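Local coordinates for protein leucine aminopeptidase 1 (Caenorhabditis elegans, PDB 2HC9) that releases N-terminal amino acids, preferably leucine, from peptides as a two-zinc M17 aminopeptidase and probably acts as a digestive enzyme, at residues S92-K95 with E96-I100; A125-A128 with R129-K133; R171-A174 with R175-T179; E284-S287 with A288-H292. The protein carries 1 engineered substitution. All coordinates share one frame; numbering follows the deposited sequence.

Interaction 1 of 4, residues S92-K95 with E96-I100. With SO4 (sulfate ion), chain E.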
loop_
_atom_site.group_PDB
_atom_site.type_symbol
_atom_site.label_atom_id
_atom_site.label_comp_id
_atom_site.label_asym_id
_atom_site.label_seq_id
_atom_site.Cartn_x
_atom_site.Cartn_y
_atom_site.Cartn_z
ATOM N N SER A 92 33.608 -15.299 6.639
ATOM C CA SER A 92 34.518 -14.156 6.734
ATOM C C SER A 92 35.461 -14.081 5.540
ATOM O O SER A 92 35.819 -12.991 5.090
ATOM C CB SER A 92 35.354 -14.214 8.022
ATOM O OG SER A 92 34.543 -14.104 9.178
ATOM N N ILE A 93 35.896 -15.244 5.050
ATOM C CA ILE A 93 36.730 -15.265 3.815
ATOM C C ILE A 93 35.938 -14.689 2.648
ATOM O O ILE A 93 36.389 -13.782 1.974
ATOM C CB ILE A 93 37.207 -16.684 3.451
ATOM C CG1 ILE A 93 38.128 -17.215 4.570
ATOM C CG2 ILE A 93 37.921 -16.678 2.062
ATOM C CD1 ILE A 93 38.462 -18.691 4.413
ATOM N N TYR A 94 34.730 -15.194 2.446
ATOM C CA TYR A 94 33.902 -14.671 1.367
ATOM C C TYR A 94 33.688 -13.168 1.495
ATOM O O TYR A 94 33.825 -12.441 0.518
ATOM C CB TYR A 94 32.560 -15.379 1.334
ATOM C CG TYR A 94 31.702 -15.004 0.132
ATOM C CD1 TYR A 94 31.825 -15.698 -1.071
ATOM C CD2 TYR A 94 30.777 -13.962 0.202
ATOM C CE1 TYR A 94 31.012 -15.395 -2.169
ATOM C CE2 TYR A 94 29.972 -13.616 -0.908
ATOM C CZ TYR A 94 30.087 -14.346 -2.079
ATOM O OH TYR A 94 29.282 -14.039 -3.168
ATOM N N LYS A 95 33.361 -12.702 2.700
ATOM C CA LYS A 95 33.122 -11.266 2.913
ATOM C C LYS A 95 34.301 -10.378 2.484
ATOM O O LYS A 95 34.116 -9.306 1.894
ATOM C CB LYS A 95 32.802 -11.014 4.398
ATOM C CG LYS A 95 32.512 -9.553 4.718
ATOM C CD LYS A 95 32.200 -9.317 6.170
ATOM C CE LYS A 95 33.434 -9.510 7.040
ATOM N NZ LYS A 95 33.283 -10.746 7.861
ATOM N N GLU A 96 35.514 -10.819 2.807
ATOM C CA GLU A 96 36.717 -10.036 2.532
ATOM C C GLU A 96 37.202 -10.202 1.095
ATOM O O GLU A 96 37.782 -9.285 0.517
ATOM C CB GLU A 96 37.854 -10.436 3.498
ATOM C CG GLU A 96 37.553 -10.167 4.988
ATOM C CD GLU A 96 37.213 -8.710 5.330
ATOM O OE1 GLU A 96 37.442 -7.799 4.522
ATOM O OE2 GLU A 96 36.733 -8.479 6.464
ATOM N N LEU A 97 36.960 -11.380 0.530
ATOM C CA LEU A 97 37.508 -11.718 -0.787
ATOM C C LEU A 97 36.591 -11.273 -1.939
ATOM O O LEU A 97 37.062 -10.805 -2.973
ATOM C CB LEU A 97 37.794 -13.220 -0.873
ATOM C CG LEU A 97 38.333 -13.804 -2.201
ATOM C CD1 LEU A 97 39.649 -13.135 -2.642
ATOM C CD2 LEU A 97 38.480 -15.332 -2.116
ATOM N N LYS A 98 35.281 -11.439 -1.771
ATOM C CA LYS A 98 34.343 -11.144 -2.867
ATOM C C LYS A 98 34.534 -9.759 -3.482
ATOM O O LYS A 98 34.443 -9.630 -4.703
ATOM C CB LYS A 98 32.878 -11.385 -2.423
ATOM C CG LYS A 98 31.836 -11.306 -3.522
ATOM C CD LYS A 98 32.045 -12.404 -4.566
ATOM C CE LYS A 98 31.116 -12.196 -5.757
ATOM N NZ LYS A 98 31.699 -11.188 -6.646
ATOM N N PRO A 99 34.820 -8.714 -2.665
ATOM C CA PRO A 99 35.085 -7.397 -3.261
ATOM C C PRO A 99 36.347 -7.251 -4.088
ATOM O O PRO A 99 36.456 -6.288 -4.856
ATOM C CB PRO A 99 35.223 -6.475 -2.029
ATOM C CG PRO A 99 34.496 -7.192 -0.945
ATOM C CD PRO A 99 34.832 -8.618 -1.187
ATOM N N ILE A 100 37.323 -8.136 -3.894
ATOM C CA ILE A 100 38.603 -7.948 -4.553
ATOM C C ILE A 100 38.478 -8.071 -6.068
ATOM O O ILE A 100 37.893 -9.020 -6.580
ATOM C CB ILE A 100 39.679 -8.892 -4.013
ATOM C CG1 ILE A 100 39.965 -8.562 -2.543
ATOM C CG2 ILE A 100 40.969 -8.802 -4.868
ATOM C CD1 ILE A 100 40.893 -9.592 -1.886
HETATM S S SO4 E . 31.180 -9.879 -9.870
HETATM O O1 SO4 E . 32.446 -10.411 -9.356
HETATM O O2 SO4 E . 31.042 -10.197 -11.294
HETATM O O3 SO4 E . 30.082 -10.466 -9.079
HETATM O O4 SO4 E . 31.119 -8.421 -9.760
HETATM O O HOH W 1 36.475 -10.096 8.657
#
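Tyr-94 and Lys-98 both set CG trans to the backbone N, with chi1 -173° and -172°, and this swings the two side chains the same way near the end of helix 90-97. Lys-98 then bends at chi2, and its methylene chain runs alongside the tyrosine. Its CB lies over one face of the ring, offset toward the rim, in a CH-pi contact 4.1 Å from the Tyr-94 centroid. Further out, Lys-98 CD passes 3.5 Å from Tyr-94 OH. The chain ends beyond the phenol, where Lys-98 NZ donates to a sulfate ion, 3.0 Å to O3 and more weakly to O1. Arg-467 also binds this sulfate, which probably came from the crystallisation liquor.

Lys-95 and Glu-96 also lie side by side. Their charged ends stay 4.4 Å apart (NZ to OE2), too far for a salt bridge. One water donates to Glu-96 OE2 at 2.7 Å and bonds only weakly to Lys-95 NZ.

The backbone bond from Lys-98 N to Tyr-94 O is 2.9 Å long. At Pro-99 there is no N-H to donate, and its CD sits 3.2 Å from Lys-95 O instead. A type I turn from Leu-97 to Ile-100 leads the chain away.

Ile-93 and Leu-97 form the inner side of helix 90-97. They pack on helix 120-128 and on strands 18-25 and 72-77 of the N-terminal domain.

Interaction 2 of 4, residues A125-A128 with R129-K133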
loop_
_atom_site.group_PDB
_atom_site.type_symbol
_atom_site.label_atom_id
_atom_site.label_comp_id
_atom_site.label_asym_id
_atom_site.label_seq_id
_atom_site.Cartn_x
_atom_site.Cartn_y
_atom_site.Cartn_z
ATOM N N ALA A 125 35.890 -23.828 -0.337
ATOM C CA ALA A 125 34.602 -23.560 -0.981
ATOM C C ALA A 125 34.349 -22.051 -1.012
ATOM O O ALA A 125 33.927 -21.499 -2.044
ATOM C CB ALA A 125 33.484 -24.262 -0.235
ATOM N N ALA A 126 34.601 -21.387 0.120
ATOM C CA ALA A 126 34.389 -19.939 0.209
ATOM C C ALA A 126 35.209 -19.199 -0.848
ATOM O O ALA A 126 34.711 -18.239 -1.446
ATOM C CB ALA A 126 34.741 -19.409 1.609
ATOM N N ILE A 127 36.466 -19.620 -1.067
ATOM C CA ILE A 127 37.294 -18.970 -2.120
ATOM C C ILE A 127 36.726 -19.250 -3.516
ATOM O O ILE A 127 36.604 -18.340 -4.354
ATOM C CB ILE A 127 38.782 -19.436 -2.047
ATOM C CG1 ILE A 127 39.452 -18.978 -0.743
ATOM C CG2 ILE A 127 39.585 -18.952 -3.267
ATOM C CD1 ILE A 127 40.808 -19.686 -0.447
ATOM N N ALA A 128 36.382 -20.515 -3.765
ATOM C CA ALA A 128 35.809 -20.925 -5.043
ATOM C C ALA A 128 34.582 -20.093 -5.421
ATOM O O ALA A 128 34.430 -19.710 -6.580
ATOM C CB ALA A 128 35.447 -22.422 -5.003
ATOM N N ARG A 129 33.727 -19.786 -4.439
ATOM C CA ARG A 129 32.452 -19.058 -4.699
ATOM C C ARG A 129 32.706 -17.675 -5.305
ATOM O O ARG A 129 31.803 -17.098 -5.921
ATOM C CB ARG A 129 31.612 -18.822 -3.406
ATOM C CG ARG A 129 31.324 -20.031 -2.512
ATOM C CD ARG A 129 30.593 -19.653 -1.182
ATOM N NE ARG A 129 30.687 -20.706 -0.141
ATOM C CZ ARG A 129 30.043 -21.878 -0.216
ATOM N NH1 ARG A 129 30.178 -22.794 0.752
ATOM N NH2 ARG A 129 29.267 -22.151 -1.267
ATOM N N THR A 130 33.896 -17.105 -5.080
ATOM C CA THR A 130 34.159 -15.734 -5.526
ATOM C C THR A 130 34.611 -15.689 -6.986
ATOM O O THR A 130 34.806 -14.610 -7.529
ATOM C CB THR A 130 35.249 -15.030 -4.675
ATOM O OG1 THR A 130 36.524 -15.660 -4.913
ATOM C CG2 THR A 130 34.868 -15.031 -3.154
ATOM N N PHE A 131 34.817 -16.859 -7.602
ATOM C CA PHE A 131 35.175 -16.923 -9.024
ATOM C C PHE A 131 33.940 -17.176 -9.873
ATOM O O PHE A 131 33.620 -18.324 -10.217
ATOM C CB PHE A 131 36.335 -17.906 -9.275
ATOM C CG PHE A 131 37.647 -17.362 -8.752
ATOM C CD1 PHE A 131 38.343 -16.406 -9.478
ATOM C CD2 PHE A 131 38.083 -17.692 -7.490
ATOM C CE1 PHE A 131 39.511 -15.836 -8.974
ATOM C CE2 PHE A 131 39.256 -17.133 -6.967
ATOM C CZ PHE A 131 39.966 -16.210 -7.708
ATOM N N CYS A 132 33.195 -16.097 -10.121
ATOM C CA CYS A 132 31.866 -16.239 -10.741
ATOM C C CYS A 132 32.053 -16.556 -12.221
ATOM O O CYS A 132 32.651 -15.770 -12.959
ATOM C CB CYS A 132 31.062 -14.933 -10.571
ATOM S SG CYS A 132 30.965 -14.398 -8.851
ATOM N N LYS A 133 31.542 -17.698 -12.657
ATOM C CA LYS A 133 31.685 -18.107 -14.060
ATOM C C LYS A 133 30.904 -17.190 -14.982
ATOM O O LYS A 133 31.362 -16.866 -16.078
ATOM C CB LYS A 133 31.217 -19.558 -14.255
ATOM C CG LYS A 133 32.153 -20.576 -13.634
ATOM C CD LYS A 133 31.806 -21.984 -14.089
ATOM C CE LYS A 133 32.860 -22.986 -13.575
ATOM N NZ LYS A 133 32.711 -24.260 -14.363
#
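Ile-127 O takes two hydrogen bonds from Thr-130. The hydroxyl OG1 donates at 2.7 Å to Ile-127 O and lies in the carbonyl plane. Thr-130 N donates at 3.1 Å to the same Ile-127 O, but from above that plane. The chi1 of 68° puts OG1 between the backbone N and the carbonyl carbon, and from there it turns back to the end of the helix. Two more backbone bonds frame this grip. Arg-129 N reaches Ala-125 O at 3.0 Å, and Phe-131 N reaches Ala-128 O at 3.1 Å, closing a type I turn.

Arg-129 folds back along the helix. Its CG is 3.0 Å from Ala-125 O, and one face of the guanidinium lies against Ala-125 CB, which is 3.7 Å from NH1. The polar end is held by a salt bridge to Asp-398 and a hydrogen bond to Thr-469 O. With an alanine here, Asp-398 would probably lose this charged mate and the methyl of Ala-125 its guanidinium cover.

Phe-131 runs beside Ile-127, with CE2 4.1 Å from Ile-127 CG2. The ring also packs on Val-146 of strand 145-151.

At the end of helix 120-128 the carbonyls of Ile-127 and Ala-128 are thus taken up by Thr-130 and Phe-131. The bond from OG1 to Ile-127 O probably holds the Thr-130 side chain in its rotamer, while the arginine carries its charge across to the catalytic domain.

Interaction 3 of 4, residues R171-A174 with R175-T179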
loop_
_atom_site.group_PDB
_atom_site.type_symbol
_atom_site.label_atom_id
_atom_site.label_comp_id
_atom_site.label_asym_id
_atom_site.label_seq_id
_atom_site.Cartn_x
_atom_site.Cartn_y
_atom_site.Cartn_z
ATOM N N ARG A 171 31.050 -23.661 -8.105
ATOM C CA ARG A 171 30.981 -22.661 -9.196
ATOM C C ARG A 171 29.934 -22.983 -10.257
ATOM O O ARG A 171 29.329 -22.072 -10.824
ATOM C CB ARG A 171 32.357 -22.464 -9.832
ATOM C CG ARG A 171 33.356 -21.865 -8.851
ATOM C CD ARG A 171 34.756 -21.792 -9.492
ATOM N NE ARG A 171 34.848 -20.765 -10.535
ATOM C CZ ARG A 171 35.454 -20.923 -11.716
ATOM N NH1 ARG A 171 35.998 -22.102 -12.083
ATOM N NH2 ARG A 171 35.496 -19.898 -12.555
ATOM N N GLU A 172 29.720 -24.269 -10.525
ATOM C CA GLU A 172 28.655 -24.689 -11.443
ATOM C C GLU A 172 27.254 -24.373 -10.910
ATOM O O GLU A 172 26.400 -23.871 -11.644
ATOM C CB GLU A 172 28.753 -26.202 -11.734
ATOM C CG GLU A 172 29.914 -26.556 -12.727
ATOM C CD GLU A 172 29.603 -26.050 -14.119
ATOM O OE1 GLU A 172 28.881 -26.769 -14.845
ATOM O OE2 GLU A 172 29.995 -24.902 -14.447
ATOM N N THR A 173 27.023 -24.684 -9.639
ATOM C CA THR A 173 25.736 -24.339 -8.997
ATOM C C THR A 173 25.476 -22.838 -9.166
ATOM O O THR A 173 24.394 -22.432 -9.595
ATOM C CB THR A 173 25.781 -24.656 -7.471
ATOM O OG1 THR A 173 26.037 -26.047 -7.284
ATOM C CG2 THR A 173 24.431 -24.335 -6.809
ATOM N N ALA A 174 26.470 -22.019 -8.807
ATOM C CA ALA A 174 26.349 -20.562 -8.920
ATOM C C ALA A 174 26.151 -20.091 -10.370
ATOM O O ALA A 174 25.345 -19.193 -10.624
ATOM C CB ALA A 174 27.570 -19.875 -8.298
ATOM N N ARG A 175 26.884 -20.686 -11.314
ATOM C CA ARG A 175 26.699 -20.344 -12.735
ATOM C C ARG A 175 25.256 -20.570 -13.197
ATOM O O ARG A 175 24.656 -19.716 -13.897
ATOM C CB ARG A 175 27.647 -21.192 -13.621
ATOM C CG ARG A 175 27.389 -20.990 -15.140
ATOM C CD ARG A 175 28.310 -21.859 -16.008
ATOM N NE ARG A 175 28.085 -23.299 -15.857
ATOM C CZ ARG A 175 27.079 -23.993 -16.416
ATOM N NH1 ARG A 175 26.153 -23.403 -17.170
ATOM N NH2 ARG A 175 27.007 -25.298 -16.232
ATOM N N LEU A 176 24.707 -21.733 -12.834
ATOM C CA LEU A 176 23.342 -22.086 -13.219
ATOM C C LEU A 176 22.373 -21.054 -12.621
ATOM O O LEU A 176 21.465 -20.587 -13.287
ATOM C CB LEU A 176 22.996 -23.521 -12.752
ATOM C CG LEU A 176 23.820 -24.631 -13.473
ATOM C CD1 LEU A 176 23.555 -25.983 -12.771
ATOM C CD2 LEU A 176 23.403 -24.712 -14.939
ATOM N N ILE A 177 22.600 -20.694 -11.361
ATOM C CA ILE A 177 21.764 -19.702 -10.678
ATOM C C ILE A 177 21.862 -18.326 -11.330
ATOM O O ILE A 177 20.832 -17.667 -11.525
ATOM C CB ILE A 177 22.121 -19.644 -9.173
ATOM C CG1 ILE A 177 21.590 -20.929 -8.499
ATOM C CG2 ILE A 177 21.571 -18.336 -8.479
ATOM C CD1 ILE A 177 22.166 -21.146 -7.085
ATOM N N ASP A 178 23.080 -17.893 -11.683
ATOM C CA ASP A 178 23.289 -16.507 -12.186
ATOM C C ASP A 178 22.793 -16.320 -13.618
ATOM O O ASP A 178 22.573 -15.195 -14.039
ATOM C CB ASP A 178 24.782 -16.143 -12.181
ATOM C CG ASP A 178 25.373 -16.051 -10.779
ATOM O OD1 ASP A 178 24.601 -15.931 -9.802
ATOM O OD2 ASP A 178 26.622 -16.069 -10.668
ATOM N N THR A 179 22.667 -17.416 -14.366
ATOM C CA THR A 179 22.293 -17.348 -15.790
ATOM C C THR A 179 20.818 -16.902 -15.871
ATOM O O THR A 179 19.965 -17.462 -15.203
ATOM C CB THR A 179 22.460 -18.749 -16.485
ATOM O OG1 THR A 179 23.814 -19.221 -16.318
ATOM C CG2 THR A 179 22.124 -18.697 -17.959
#
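Charge pairing dominates between Glu-172 and Arg-175, one turn apart on the same face of the helix. The arginine grips the carboxylate side-on with two nitrogens. NH2 meets Glu-172 OE1 at 2.8 Å and NE meets Glu-172 OE2 at 2.9 Å, both nearly straight at 172°. Both oxygens lie close to the guanidinium plane and are approached on their syn sides, although the two planes are turned 34° apart. A bend in Arg-175 at chi3 (65°) turns the group back toward the glutamate. Lys-133 also binds Glu-172 OE2, and Glu-192 takes Arg-175 NH1. A leucine in place of Arg-175 would probably cost Glu-172 both of these bonds and Glu-192 its salt bridge.

This is an i to i+3 salt bridge near the C-terminal end of helix 157-178, which packs against helix 277-290 of the catalytic domain.

Backbone bonds continue the helix, with Asp-178 N 2.8 Å from Ala-174 O. At its end Thr-179 OG1 donates to Arg-175 O at 2.6 Å. Asp-178 turns its carboxylate to Gly-468 N and Arg-467.

Apolar packing is lighter. Thr-173 CG2 lies 3.9 Å from Ile-177 CD1, and Leu-176 reaches Ala-280.

Interaction 4 of 4, residues E284-S287 with A288-H292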
loop_
_atom_site.group_PDB
_atom_site.type_symbol
_atom_site.label_atom_id
_atom_site.label_comp_id
_atom_site.label_asym_id
_atom_site.label_seq_id
_atom_site.Cartn_x
_atom_site.Cartn_y
_atom_site.Cartn_z
ATOM N N GLU A 284 24.687 -30.606 -8.483
ATOM C CA GLU A 284 26.134 -30.476 -8.323
ATOM C C GLU A 284 26.685 -31.191 -7.107
ATOM O O GLU A 284 27.834 -31.639 -7.121
ATOM C CB GLU A 284 26.573 -29.004 -8.368
ATOM C CG GLU A 284 26.153 -28.299 -9.685
ATOM C CD GLU A 284 26.847 -28.872 -10.930
ATOM O OE1 GLU A 284 27.964 -29.414 -10.793
ATOM O OE2 GLU A 284 26.281 -28.732 -12.043
ATOM N N ALA A 285 25.861 -31.339 -6.066
ATOM C CA ALA A 285 26.192 -32.270 -4.966
ATOM C C ALA A 285 26.302 -33.711 -5.446
ATOM O O ALA A 285 27.235 -34.412 -5.076
ATOM C CB ALA A 285 25.157 -32.193 -3.818
ATOM N N TYR A 286 25.319 -34.154 -6.227
ATOM C CA TYR A 286 25.305 -35.502 -6.781
ATOM C C TYR A 286 26.585 -35.711 -7.588
ATOM O O TYR A 286 27.256 -36.730 -7.441
ATOM C CB TYR A 286 24.071 -35.658 -7.672
ATOM C CG TYR A 286 23.940 -36.980 -8.409
ATOM C CD1 TYR A 286 23.272 -38.055 -7.820
ATOM C CD2 TYR A 286 24.471 -37.147 -9.706
ATOM C CE1 TYR A 286 23.121 -39.252 -8.473
ATOM C CE2 TYR A 286 24.315 -38.363 -10.390
ATOM C CZ TYR A 286 23.631 -39.402 -9.765
ATOM O OH TYR A 286 23.463 -40.610 -10.398
ATOM N N SER A 287 26.906 -34.744 -8.441
ATOM C CA SER A 287 28.118 -34.813 -9.254
ATOM C C SER A 287 29.386 -34.994 -8.398
ATOM O O SER A 287 30.189 -35.903 -8.646
ATOM C CB SER A 287 28.236 -33.572 -10.128
ATOM O OG SER A 287 29.456 -33.567 -10.868
ATOM N N ALA A 288 29.557 -34.154 -7.389
ATOM C CA ALA A 288 30.772 -34.237 -6.531
ATOM C C ALA A 288 30.868 -35.597 -5.796
ATOM O O ALA A 288 31.946 -36.195 -5.705
ATOM C CB ALA A 288 30.786 -33.079 -5.526
ATOM N N LEU A 289 29.738 -36.096 -5.289
ATOM C CA LEU A 289 29.726 -37.362 -4.547
ATOM C C LEU A 289 30.025 -38.541 -5.473
ATOM O O LEU A 289 30.776 -39.444 -5.110
ATOM C CB LEU A 289 28.369 -37.579 -3.869
ATOM C CG LEU A 289 28.107 -36.622 -2.678
ATOM C CD1 LEU A 289 26.605 -36.625 -2.252
ATOM C CD2 LEU A 289 29.008 -36.939 -1.486
ATOM N N VAL A 290 29.392 -38.559 -6.640
ATOM C CA VAL A 290 29.506 -39.718 -7.544
ATOM C C VAL A 290 30.913 -39.786 -8.157
ATOM O O VAL A 290 31.399 -40.869 -8.507
ATOM C CB VAL A 290 28.353 -39.749 -8.608
ATOM C CG1 VAL A 290 28.601 -40.845 -9.676
ATOM C CG2 VAL A 290 27.020 -40.054 -7.895
ATOM N N LYS A 291 31.589 -38.639 -8.235
ATOM C CA LYS A 291 32.971 -38.608 -8.722
ATOM C C LYS A 291 33.936 -39.291 -7.766
ATOM O O LYS A 291 35.090 -39.579 -8.126
ATOM C CB LYS A 291 33.421 -37.170 -8.983
ATOM C CG LYS A 291 32.798 -36.549 -10.224
ATOM C CD LYS A 291 33.141 -35.066 -10.280
ATOM C CE LYS A 291 32.670 -34.447 -11.589
ATOM N NZ LYS A 291 33.475 -34.962 -12.725
ATOM N N HIS A 292 33.476 -39.554 -6.549
ATOM C CA HIS A 292 34.388 -40.059 -5.539
ATOM C C HIS A 292 33.952 -41.363 -4.889
ATOM O O HIS A 292 34.019 -41.521 -3.674
ATOM C CB HIS A 292 34.756 -38.944 -4.567
ATOM C CG HIS A 292 35.578 -37.875 -5.214
ATOM N ND1 HIS A 292 36.949 -37.957 -5.306
ATOM C CD2 HIS A 292 35.222 -36.744 -5.870
ATOM C CE1 HIS A 292 37.407 -36.916 -5.980
ATOM N NE2 HIS A 292 36.380 -36.161 -6.332
#
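Tyr-286 presents one ring face to Val-290, one helical turn further on. The methyl CG2 of Val-290 sits over the centre of the ring, 3.9 Å from the centroid and only 10° off the ring normal. It is a CH-pi contact aimed squarely at the face. The two side chains cross at a slant, and the CG2 methyl makes the contact. CG2 is nearly equidistant from CE1, CE2 and CZ. A chi1 of 176° in Tyr-286 carries the ring trans to its backbone N and along the helix toward the valine. In Val-290, CG2 lies trans to the carbonyl carbon, beside the backbone N, which brings it back over the ring. The same methyl is 3.4 Å from Tyr-286 O. The phenol is fixed at its far end by a hydrogen bond from or to Ser-202 OG.

Lys-291 is modelled in two conformers. In one of them its methylenes lie along Ser-287, so that side-chain contact is doubtful.

The backbone keeps these pairs in step. Val-290 N donates to Tyr-286 O at 2.9 Å, and Lys-291 N to Ser-287 O at 3.1 Å. Leu-289 packs on Leu-298 and Phe-294, and Ala-288 meets Ser-169 of helix 157-178.

These are i to i+4 contacts on the last turns of helix 277-290. That helix links strands 256-257 and 297-307 in a beta-alpha-beta unit of the catalytic domain, and Tyr-286 and Val-290 both pack on Leu-298 of the second strand.

Overall arrangement
All four contacts are local, made within a helix or at its end. Interaction 1 is partly buried and reaches a sulfate; interactions 2, 3 and 4 are buried. Interactions 1 and 2 belong to the N-terminal domain, where Tyr-94 and Leu-97 pack on Arg-129 and Thr-130. Interaction 2 touches interaction 3 through a probable hydrogen bond from Arg-171 NE to Phe-131 O, which ties that domain to helix 157-178. Interaction 3 meets interaction 4 through Glu-284, packed on Glu-172 and Thr-173. The chemistry varies with place: CH-pi contacts within helices 90-97 and 277-290, one carbonyl taking two hydrogen bonds from a threonine where helix 120-128 ends, and paired charges on helix 157-178 between the domains.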